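Local coordinates for FAD:protein FMN transferase (PDB 5MGY) that probably transfers the FMN moiety of FAD to a threonine side chain of a target protein, with magnesium or manganese as cofactor, at residues 132-138 with 149-153; 202-206 with 296-300. All coordinates share one frame; numbering follows the deposited sequence.

The two contacts follow one another along the chain: contact 1 (132-138 with 149-153) is complete before contact 2 (202-206 with 296-300) begins. They lie on opposite sides of the chain's centre, with their own centres about 33 Å apart and nearest atoms about 20 Å apart, and share no helix or strand. Contact 1 is local, drawing together the chain before and after the short consecutive strands 138-141 and 144-147. Contact 2 joins parts of the chain some 90 residues apart, laying the two-stranded sheet on the eight-stranded one. The first thus closes the base of the segment holding the two short strands, far from the chain's centre, while the second is packing between two sheets.

Contact 1. Residues 132-138 with 149-153; sequences LTGQQHL and VALQL
Val149 lays its CG1 methyl over the centre of the His137 ring, a CH-pi contact with CG1 3.5 Å from the centroid and 6° off the ring normal. The torsion that sets this methyl anti to the carbonyl carbon (chi1 -49°) turns CG2 toward Leu132, whose O lies 3.7 Å from it. On its other face the imidazole carries CG of Gln136, so this flat ring suits a place between two aliphatic groups. Ala150 centres an inverse gamma turn, and its small CB meets Leu132 CD2 at 3.9 Å, where the larger leucine supplies the reach. Leu151 follows, its two methyls spread over the opposing loop: CD1 rests on Leu138 CB at 3.8 Å, while CD2 faces the backbone at Leu132 and Thr133. A CA-H...O contact, Leu151 CA to Leu132 O (3.6 Å), accompanies this apolar packing. Nearby, the backbone at Gly134 takes a conformation that a residue without a side chain accommodates easily. Leu153 ends the series, its CD2 meeting Leu138 CD2 tip to tip at 3.9 Å. Beyond it, Phe65 of helix 61-67 touches both leucines, and Val84 of helix 78-93 touches Leu138. The contact joins the loop after helix 123-131 to that running from strand 144-147 to helix 159-173; backbone hydrogen bonding of His137 with Ala148 continues this closure beside strands 138-141 and 144-147.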
# COMPACT_ATOMS: atom_id res chain seq x y z
N LEU A 132 21.28 3.45 10.73
CA LEU A 132 20.80 4.36 9.67
C LEU A 132 19.28 4.40 9.45
O LEU A 132 18.81 5.00 8.46
CB LEU A 132 21.46 4.03 8.31
CG LEU A 132 22.98 3.81 8.31
CD1 LEU A 132 23.56 3.42 6.93
CD2 LEU A 132 23.61 5.06 8.96
N THR A 133 18.53 3.75 10.35
CA THR A 133 17.08 3.68 10.22
C THR A 133 16.48 4.42 11.37
O THR A 133 17.20 4.87 12.26
CB THR A 133 16.54 2.24 10.17
OG1 THR A 133 16.76 1.61 11.43
CG2 THR A 133 17.19 1.40 9.11
N GLY A 134 15.16 4.60 11.28
CA GLY A 134 14.34 5.20 12.35
C GLY A 134 13.54 6.46 12.03
O GLY A 134 14.08 7.54 12.10
N GLN A 135 12.25 6.30 11.77
CA GLN A 135 11.25 7.39 11.57
C GLN A 135 11.40 8.58 12.48
O GLN A 135 11.15 9.70 12.09
CB GLN A 135 9.83 6.80 11.76
CG GLN A 135 8.64 7.66 11.33
CD GLN A 135 8.12 7.33 9.90
OE1 GLN A 135 7.85 6.15 9.57
NE2 GLN A 135 7.97 8.40 9.05
N GLN A 136 11.77 8.34 13.72
CA GLN A 136 11.96 9.44 14.69
C GLN A 136 13.03 10.43 14.27
O GLN A 136 13.02 11.59 14.73
CB GLN A 136 12.30 8.94 16.11
CG GLN A 136 13.65 8.30 16.35
CD GLN A 136 13.75 6.84 15.96
OE1 GLN A 136 12.89 6.29 15.27
NE2 GLN A 136 14.82 6.19 16.40
N HIS A 137 13.98 9.95 13.45
CA HIS A 137 15.04 10.78 12.89
C HIS A 137 14.66 11.64 11.65
O HIS A 137 15.49 12.40 11.14
CB HIS A 137 16.21 9.87 12.57
CG HIS A 137 16.86 9.31 13.78
ND1 HIS A 137 17.04 7.96 13.97
CD2 HIS A 137 17.36 9.92 14.87
CE1 HIS A 137 17.64 7.76 15.13
NE2 HIS A 137 17.84 8.94 15.69
N LEU A 138 13.42 11.52 11.19
CA LEU A 138 12.94 12.20 10.02
C LEU A 138 12.03 13.30 10.49
O LEU A 138 11.19 13.09 11.34
CB LEU A 138 12.17 11.21 9.19
CG LEU A 138 11.64 11.56 7.83
CD1 LEU A 138 12.83 11.89 6.97
CD2 LEU A 138 10.90 10.38 7.25
N VAL A 149 20.11 11.04 10.94
CA VAL A 149 21.05 9.97 10.62
C VAL A 149 21.03 9.79 9.10
O VAL A 149 20.19 10.35 8.45
CB VAL A 149 20.65 8.62 11.33
CG1 VAL A 149 20.35 8.79 12.83
CG2 VAL A 149 19.48 7.94 10.65
N ALA A 150 21.89 8.95 8.52
CA ALA A 150 21.89 8.76 7.04
C ALA A 150 20.72 7.95 6.54
O ALA A 150 20.93 6.87 5.96
CB ALA A 150 23.20 8.09 6.52
N LEU A 151 19.52 8.50 6.71
CA LEU A 151 18.26 7.82 6.29
C LEU A 151 18.11 7.58 4.80
O LEU A 151 18.42 8.44 3.96
CB LEU A 151 17.01 8.60 6.74
CG LEU A 151 16.74 8.71 8.26
CD1 LEU A 151 15.47 9.51 8.52
CD2 LEU A 151 16.66 7.36 8.93
N GLN A 152 17.60 6.42 4.49
CA GLN A 152 17.13 6.19 3.14
C GLN A 152 15.65 5.81 3.18
O GLN A 152 15.25 4.84 3.83
CB GLN A 152 18.02 5.16 2.51
CG GLN A 152 19.46 5.59 2.58
CD GLN A 152 20.30 4.83 1.57
OE1 GLN A 152 20.55 3.62 1.73
NE2 GLN A 152 20.72 5.52 0.51
N LEU A 153 14.85 6.62 2.50
CA LEU A 153 13.43 6.45 2.44
C LEU A 153 12.99 5.53 1.34
O LEU A 153 13.70 5.33 0.36
CB LEU A 153 12.76 7.79 2.26
CG LEU A 153 13.10 8.81 3.37
CD1 LEU A 153 12.23 10.06 3.25
CD2 LEU A 153 12.97 8.20 4.74

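Contact 2. Residues 202-206 with 296-300; sequences AIEAP and AFFVV
Phe297 fills the closely packed part of the contact, its ring reaching across to strand 202-205. With CG anti to the backbone N (chi1 -180°), the ring extends from its strand toward Ile203, and the two side chains lie alongside one another, pointing opposite ways. Ile203 CG2 comes to 3.6 Å from Phe297 CD2, and Ala205 CB to 3.7 Å from Phe297 CZ; both approach the ring obliquely. The branched isoleucine spans the gap, while the short alanine leaves room for the end of the ring. Between them, the backbone O of Glu204 lies 3.4 Å from Phe297 CE2. Further along, packing across the segments is lighter: Pro206 and Val299 meet tip to tip, CD to CG1 at 3.9 Å, and Val299 CG2 approaches Glu204 O. Both residues are nevertheless buried, for Tyr230 and Phe306 of strand 306-310 pack on each. On the solvent side, the partly exposed Glu204 carries its carboxylate away from strand 296-300, and its OE1 makes a weak hydrogen bond to Tyr230 OH. No hydrogen bond joins the segments, as expected for strands of different sheets, whose axes approach to 8.2 Å at 31°. Strand 199-205 pairs with strand 213-219, whereas strand 295-301 lies between strands 257-264 and 306-310 in the larger sheet, where Ala296, Phe298 and Val300 pack against helix 267-292.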
# COMPACT_ATOMS: atom_id res chain seq x y z
N ALA A 202 -13.76 -9.10 -4.68
CA ALA A 202 -13.60 -10.40 -4.00
C ALA A 202 -12.32 -10.44 -3.15
O ALA A 202 -11.22 -10.15 -3.66
CB ALA A 202 -13.53 -11.50 -5.05
N ILE A 203 -12.44 -10.82 -1.88
CA ILE A 203 -11.28 -11.14 -1.10
C ILE A 203 -11.14 -12.66 -1.12
O ILE A 203 -12.15 -13.37 -0.91
CB ILE A 203 -11.44 -10.63 0.32
CG1 ILE A 203 -11.60 -9.11 0.28
CG2 ILE A 203 -10.21 -11.00 1.15
CD1 ILE A 203 -12.25 -8.47 1.48
N GLU A 204 -9.91 -13.15 -1.37
CA GLU A 204 -9.64 -14.59 -1.29
C GLU A 204 -9.69 -15.10 0.17
O GLU A 204 -9.21 -14.44 1.12
CB GLU A 204 -8.27 -14.94 -1.90
CG GLU A 204 -8.17 -14.82 -3.41
CD GLU A 204 -9.15 -15.73 -4.14
OE1 GLU A 204 -9.00 -16.98 -4.12
OE2 GLU A 204 -10.07 -15.18 -4.72
N ALA A 205 -10.26 -16.29 0.31
CA ALA A 205 -10.68 -16.80 1.62
C ALA A 205 -10.52 -18.32 1.66
O ALA A 205 -11.48 -19.08 1.84
CB ALA A 205 -12.11 -16.37 1.91
N PRO A 206 -9.29 -18.77 1.51
CA PRO A 206 -9.08 -20.17 1.29
C PRO A 206 -9.51 -21.09 2.42
O PRO A 206 -9.63 -20.72 3.58
CB PRO A 206 -7.56 -20.29 1.05
CG PRO A 206 -7.07 -18.93 0.97
CD PRO A 206 -8.03 -18.09 1.72
N ALA A 296 -10.41 -5.36 8.83
CA ALA A 296 -9.38 -6.20 8.24
C ALA A 296 -9.78 -7.68 8.19
O ALA A 296 -10.57 -8.13 9.03
CB ALA A 296 -8.10 -6.05 9.05
N PHE A 297 -9.20 -8.42 7.24
CA PHE A 297 -9.50 -9.82 6.98
C PHE A 297 -8.16 -10.54 6.80
O PHE A 297 -7.48 -10.33 5.79
CB PHE A 297 -10.33 -9.92 5.71
CG PHE A 297 -10.73 -11.31 5.31
CD1 PHE A 297 -12.00 -11.80 5.70
CD2 PHE A 297 -9.90 -12.12 4.53
CE1 PHE A 297 -12.43 -13.07 5.33
CE2 PHE A 297 -10.32 -13.40 4.16
CZ PHE A 297 -11.58 -13.88 4.58
N PHE A 298 -7.79 -11.37 7.76
CA PHE A 298 -6.51 -12.06 7.78
C PHE A 298 -6.52 -13.47 7.16
O PHE A 298 -7.50 -14.14 7.23
CB PHE A 298 -6.10 -12.23 9.22
CG PHE A 298 -5.83 -10.98 9.93
CD1 PHE A 298 -4.54 -10.66 10.32
CD2 PHE A 298 -6.85 -10.11 10.22
CE1 PHE A 298 -4.27 -9.48 10.98
CE2 PHE A 298 -6.57 -8.93 10.88
CZ PHE A 298 -5.29 -8.61 11.26
N VAL A 299 -5.42 -13.89 6.52
CA VAL A 299 -5.29 -15.26 6.03
C VAL A 299 -4.06 -15.89 6.65
O VAL A 299 -2.92 -15.64 6.24
CB VAL A 299 -5.25 -15.36 4.51
CG1 VAL A 299 -5.26 -16.81 4.07
CG2 VAL A 299 -6.50 -14.73 3.93
N VAL A 300 -4.33 -16.75 7.63
CA VAL A 300 -3.32 -17.43 8.41
C VAL A 300 -3.25 -18.87 7.98
O VAL A 300 -4.30 -19.60 7.83
CB VAL A 300 -3.64 -17.39 9.91
CG1 VAL A 300 -2.44 -17.90 10.68
CG2 VAL A 300 -4.06 -16.00 10.34